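Local structure of 6-aminohexanoate-dimer hydrolase (4GB7) at residues A180-V192 with L345-Q358. The protein probably hydrolyses amide bonds of the 6-aminohexanoate-dimer type, as a putative serine hydrolase of the beta-lactamase family. Residues are numbered along the deposited sequence; the frame is centred on the assembly and turned at random.
Sequences ATLQQLMDMQVSV and LAIGPGASISYHNQ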
loop_
_atom_site.group_PDB
_atom_site.type_symbol
_atom_site.label_atom_id
_atom_site.label_comp_id
_atom_site.label_asym_id
_atom_site.label_seq_id
_atom_site.Cartn_x
_atom_site.Cartn_y
_atom_site.Cartn_z
ATOM N N ALA A 180 -13.746 -3.080 -17.782
ATOM C CA ALA A 180 -13.154 -4.129 -16.970
ATOM C C ALA A 180 -14.126 -4.604 -15.912
ATOM O O ALA A 180 -14.873 -3.803 -15.335
ATOM C CB ALA A 180 -11.910 -3.600 -16.279
ATOM N N THR A 181 -14.067 -5.887 -15.603
ATOM C CA THR A 181 -14.820 -6.402 -14.460
ATOM C C THR A 181 -14.127 -5.980 -13.185
ATOM O O THR A 181 -12.927 -5.663 -13.189
ATOM C CB THR A 181 -14.972 -7.945 -14.421
ATOM O OG1 THR A 181 -13.685 -8.565 -14.253
ATOM C CG2 THR A 181 -15.700 -8.514 -15.663
ATOM N N LEU A 182 -14.875 -6.005 -12.088
ATOM C CA LEU A 182 -14.293 -5.672 -10.804
ATOM C C LEU A 182 -13.131 -6.611 -10.472
ATOM O O LEU A 182 -12.100 -6.149 -9.959
ATOM C CB LEU A 182 -15.322 -5.694 -9.695
ATOM C CG LEU A 182 -16.132 -4.419 -9.567
ATOM C CD1 LEU A 182 -16.901 -4.044 -10.828
ATOM C CD2 LEU A 182 -17.053 -4.520 -8.362
ATOM N N GLN A 183 -13.304 -7.903 -10.743
ATOM C CA GLN A 183 -12.266 -8.889 -10.523
ATOM C C GLN A 183 -10.995 -8.575 -11.319
ATOM O O GLN A 183 -9.889 -8.675 -10.774
ATOM C CB GLN A 183 -12.774 -10.326 -10.750
ATOM C CG GLN A 183 -11.790 -11.376 -10.223
ATOM C CD GLN A 183 -11.556 -11.263 -8.718
ATOM O OE1 GLN A 183 -12.482 -11.321 -7.931
ATOM N NE2 GLN A 183 -10.298 -11.125 -8.318
ATOM N N GLN A 184 -11.148 -8.200 -12.586
ATOM C CA GLN A 184 -10.001 -7.743 -13.413
ATOM C C GLN A 184 -9.258 -6.577 -12.807
ATOM O O GLN A 184 -8.001 -6.536 -12.812
ATOM C CB GLN A 184 -10.447 -7.480 -14.861
ATOM C CG GLN A 184 -10.753 -8.804 -15.552
ATOM C CD GLN A 184 -11.579 -8.640 -16.855
ATOM O OE1 GLN A 184 -12.125 -7.529 -17.163
ATOM N NE2 GLN A 184 -11.704 -9.726 -17.603
ATOM N N LEU A 185 -10.016 -5.627 -12.270
ATOM C CA LEU A 185 -9.428 -4.472 -11.570
ATOM C C LEU A 185 -8.675 -4.927 -10.314
ATOM O O LEU A 185 -7.474 -4.528 -10.074
ATOM C CB LEU A 185 -10.504 -3.435 -11.237
ATOM C CG LEU A 185 -11.180 -2.736 -12.404
ATOM C CD1 LEU A 185 -12.506 -2.093 -11.999
ATOM C CD2 LEU A 185 -10.317 -1.677 -13.068
HETATM N N MSE A 186 -9.352 -5.726 -9.503
HETATM C CA MSE A 186 -8.750 -6.338 -8.292
HETATM C C MSE A 186 -7.416 -7.054 -8.573
HETATM O O MSE A 186 -6.459 -6.985 -7.763
HETATM C CB MSE A 186 -9.739 -7.312 -7.638
HETATM C CG MSE A 186 -10.921 -6.672 -6.928
HETATM SE SE MSE A 186 -10.330 -5.892 -5.262
HETATM C CE MSE A 186 -10.653 -7.449 -4.205
ATOM N N ASP A 187 -7.335 -7.713 -9.734
ATOM C CA ASP A 187 -6.146 -8.473 -10.107
ATOM C C ASP A 187 -5.144 -7.708 -10.981
ATOM O O ASP A 187 -4.185 -8.322 -11.490
ATOM C CB ASP A 187 -6.558 -9.796 -10.791
ATOM C CG ASP A 187 -7.202 -10.787 -9.813
ATOM O OD1 ASP A 187 -6.881 -10.706 -8.615
ATOM O OD2 ASP A 187 -8.062 -11.581 -10.239
HETATM N N MSE A 188 -5.371 -6.413 -11.196
HETATM C CA MSE A 188 -4.457 -5.602 -11.977
HETATM C C MSE A 188 -4.282 -6.194 -13.399
HETATM O O MSE A 188 -3.212 -6.332 -13.906
HETATM C CB MSE A 188 -3.119 -5.444 -11.245
HETATM C CG MSE A 188 -3.231 -4.487 -10.114
HETATM SE SE MSE A 188 -3.723 -2.720 -10.470
HETATM C CE MSE A 188 -3.087 -1.952 -8.817
ATOM N N GLN A 189 -5.392 -6.541 -14.027
ATOM C CA GLN A 189 -5.367 -7.067 -15.366
ATOM C C GLN A 189 -6.006 -6.105 -16.411
ATOM O O GLN A 189 -6.489 -6.529 -17.483
ATOM C CB GLN A 189 -6.016 -8.428 -15.394
ATOM C CG GLN A 189 -5.231 -9.513 -14.679
ATOM C CD GLN A 189 -6.014 -10.779 -14.527
ATOM O OE1 GLN A 189 -7.222 -10.809 -14.765
ATOM N NE2 GLN A 189 -5.335 -11.848 -14.161
ATOM N N VAL A 190 -5.958 -4.815 -16.107
ATOM C CA VAL A 190 -6.455 -3.759 -16.978
ATOM C C VAL A 190 -5.271 -2.954 -17.499
ATOM O O VAL A 190 -4.498 -2.327 -16.715
ATOM C CB VAL A 190 -7.464 -2.865 -16.218
ATOM C CG1 VAL A 190 -8.077 -1.869 -17.165
ATOM C CG2 VAL A 190 -8.547 -3.738 -15.506
ATOM N N SER A 191 -5.113 -2.999 -18.825
ATOM C CA SER A 191 -3.914 -2.458 -19.491
ATOM C C SER A 191 -4.276 -1.099 -20.073
ATOM O O SER A 191 -5.065 -0.999 -21.048
ATOM C CB SER A 191 -3.428 -3.420 -20.570
ATOM O OG SER A 191 -2.881 -4.622 -20.047
ATOM N N VAL A 192 -3.699 -0.065 -19.501
ATOM C CA VAL A 192 -4.068 1.287 -19.803
ATOM C C VAL A 192 -2.843 2.190 -19.796
ATOM O O VAL A 192 -1.928 2.036 -18.967
ATOM C CB VAL A 192 -5.075 1.803 -18.733
ATOM C CG1 VAL A 192 -5.036 3.299 -18.557
ATOM C CG2 VAL A 192 -6.500 1.307 -19.033
ATOM N N LEU A 345 -2.307 -16.407 -11.907
ATOM C CA LEU A 345 -2.318 -14.951 -11.709
ATOM C C LEU A 345 -0.886 -14.427 -11.691
ATOM O O LEU A 345 -0.537 -13.577 -10.858
ATOM C CB LEU A 345 -3.090 -14.565 -10.429
ATOM C CG LEU A 345 -4.584 -14.908 -10.440
ATOM C CD1 LEU A 345 -5.213 -14.739 -9.062
ATOM C CD2 LEU A 345 -5.320 -14.109 -11.505
ATOM N N ALA A 346 -0.078 -14.898 -12.633
ATOM C CA ALA A 346 1.342 -14.525 -12.685
ATOM C C ALA A 346 1.453 -13.080 -13.127
ATOM O O ALA A 346 0.593 -12.578 -13.850
ATOM C CB ALA A 346 2.111 -15.403 -13.647
ATOM N N ILE A 347 2.524 -12.416 -12.708
ATOM C CA ILE A 347 2.719 -11.017 -13.057
ATOM C C ILE A 347 3.316 -10.837 -14.475
ATOM O O ILE A 347 3.485 -9.716 -14.962
ATOM C CB ILE A 347 3.523 -10.240 -11.989
ATOM C CG1 ILE A 347 4.939 -10.798 -11.804
ATOM C CG2 ILE A 347 2.713 -10.215 -10.721
ATOM C CD1 ILE A 347 5.866 -9.912 -10.989
ATOM N N GLY A 348 3.593 -11.952 -15.149
ATOM C CA GLY A 348 4.082 -11.926 -16.523
ATOM C C GLY A 348 4.324 -13.355 -16.962
ATOM O O GLY A 348 4.254 -14.271 -16.150
ATOM N N PRO A 349 4.615 -13.557 -18.243
ATOM C CA PRO A 349 4.801 -14.929 -18.711
ATOM C C PRO A 349 5.934 -15.627 -17.980
ATOM O O PRO A 349 7.040 -15.107 -17.899
ATOM C CB PRO A 349 5.116 -14.750 -20.208
ATOM C CG PRO A 349 4.523 -13.432 -20.560
ATOM C CD PRO A 349 4.722 -12.581 -19.331
ATOM N N GLY A 350 5.636 -16.782 -17.398
ATOM C CA GLY A 350 6.620 -17.557 -16.654
ATOM C C GLY A 350 7.003 -16.997 -15.295
ATOM O O GLY A 350 7.866 -17.567 -14.620
ATOM N N ALA A 351 6.373 -15.904 -14.860
ATOM C CA ALA A 351 6.797 -15.266 -13.584
ATOM C C ALA A 351 6.477 -16.144 -12.364
ATOM O O ALA A 351 5.418 -16.768 -12.292
ATOM C CB ALA A 351 6.182 -13.882 -13.410
ATOM N N SER A 352 7.395 -16.184 -11.407
ATOM C CA SER A 352 7.189 -16.960 -10.187
ATOM C C SER A 352 6.369 -16.197 -9.145
ATOM O O SER A 352 5.862 -16.806 -8.189
ATOM C CB SER A 352 8.521 -17.351 -9.558
ATOM O OG SER A 352 9.332 -16.213 -9.442
ATOM N N ILE A 353 6.237 -14.886 -9.363
ATOM C CA ILE A 353 5.435 -13.963 -8.525
ATOM C C ILE A 353 4.031 -13.852 -9.115
ATOM O O ILE A 353 3.862 -13.773 -10.335
ATOM C CB ILE A 353 6.084 -12.547 -8.472
ATOM C CG1 ILE A 353 7.466 -12.648 -7.829
ATOM C CG2 ILE A 353 5.220 -11.536 -7.693
ATOM C CD1 ILE A 353 8.274 -11.359 -7.993
ATOM N N SER A 354 3.042 -13.863 -8.245
ATOM C CA SER A 354 1.652 -13.702 -8.641
ATOM C C SER A 354 1.070 -12.494 -7.949
ATOM O O SER A 354 1.703 -11.904 -7.077
ATOM C CB SER A 354 0.818 -14.925 -8.303
ATOM O OG SER A 354 1.286 -16.086 -8.933
ATOM N N TYR A 355 -0.151 -12.141 -8.346
ATOM C CA TYR A 355 -0.833 -10.979 -7.780
ATOM C C TYR A 355 -2.332 -11.263 -7.771
ATOM O O TYR A 355 -2.883 -11.670 -8.800
ATOM C CB TYR A 355 -0.573 -9.770 -8.623
ATOM C CG TYR A 355 -1.075 -8.439 -8.079
ATOM C CD1 TYR A 355 -2.393 -8.046 -8.227
ATOM C CD2 TYR A 355 -0.194 -7.555 -7.411
ATOM C CE1 TYR A 355 -2.825 -6.793 -7.795
ATOM C CE2 TYR A 355 -0.627 -6.319 -6.959
ATOM C CZ TYR A 355 -1.942 -5.951 -7.112
ATOM O OH TYR A 355 -2.346 -4.700 -6.727
ATOM N N HIS A 356 -2.973 -11.033 -6.630
ATOM C CA HIS A 356 -4.399 -11.320 -6.480
ATOM C C HIS A 356 -5.008 -10.336 -5.499
ATOM O O HIS A 356 -4.506 -10.175 -4.384
ATOM C CB HIS A 356 -4.590 -12.757 -5.991
ATOM C CG HIS A 356 -6.018 -13.275 -6.113
ATOM N ND1 HIS A 356 -6.910 -12.783 -7.012
ATOM C CD2 HIS A 356 -6.653 -14.305 -5.459
ATOM C CE1 HIS A 356 -8.072 -13.440 -6.893
ATOM N NE2 HIS A 356 -7.918 -14.390 -5.965
ATOM N N ASN A 357 -6.077 -9.649 -5.907
ATOM C CA ASN A 357 -6.866 -8.806 -5.019
ATOM C C ASN A 357 -6.064 -7.758 -4.242
ATOM O O ASN A 357 -6.272 -7.517 -3.049
ATOM C CB ASN A 357 -7.671 -9.734 -4.070
ATOM C CG ASN A 357 -8.669 -10.601 -4.830
ATOM O OD1 ASN A 357 -9.161 -10.191 -5.892
ATOM N ND2 ASN A 357 -8.948 -11.808 -4.306
ATOM N N GLN A 358 -5.160 -7.126 -4.963
ATOM C CA GLN A 358 -4.324 -6.015 -4.502
ATOM C C GLN A 358 -3.097 -6.444 -3.711
ATOM O O GLN A 358 -2.361 -5.583 -3.217
ATOM C CB GLN A 358 -5.113 -4.891 -3.814
ATOM C CG GLN A 358 -6.355 -4.399 -4.606
ATOM C CD GLN A 358 -5.981 -3.590 -5.849
ATOM O OE1 GLN A 358 -5.697 -2.393 -5.767
ATOM N NE2 GLN A 358 -6.042 -4.239 -7.029
HETATM O O HOH W 1 -3.066 -10.725 -11.476
HETATM O O HOH W 2 -2.098 -11.983 -13.666
#
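D187 meets H356 and the N-H of N357 through a single oxygen, an example of one carboxylate bridging a helix end and a hairpin turn. H356 ND1 gives D187 OD1 a nearly straight bond of 2.6 Å, in the imidazole plane and on the syn side but 27° out of the carboxylate plane; N357 N donates to the same oxygen at 3.0 Å. Q183 NE2 donates to N357 OD1 at 2.8 Å and, from above the carboxylate plane, to D187 OD2 at 3.0 Å. The Q183 chain leaves with CG opposite its backbone N (chi1 -167°) and bends at chi2, bringing the amide to both. N357 ND2 sits over one face of the imidazole and L345 CD1 near the rim of the other.

At the helix end, Q358 NE2 donates to M186 O at 2.9 Å, while Q358 OE1 is hydrogen-bonded with T254 OG1. A water links D187 O to Y355 O.

Apolar contact comes from two selenomethionines. M186 CE lies 3.8 Å from N357 CB; M188, the positive-phi residue of the Schellman motif ending helix 182-186, brings CG obliquely to the ring, 3.3 Å from Y355 CE1. M188 and Q358 also touch K143, which may belong to an SxxK motif as in serine beta-lactamases.

Sharing D187 OD1 between two donors would favour an ionised carboxylate, tying the helix end to the turn after strand 354-356.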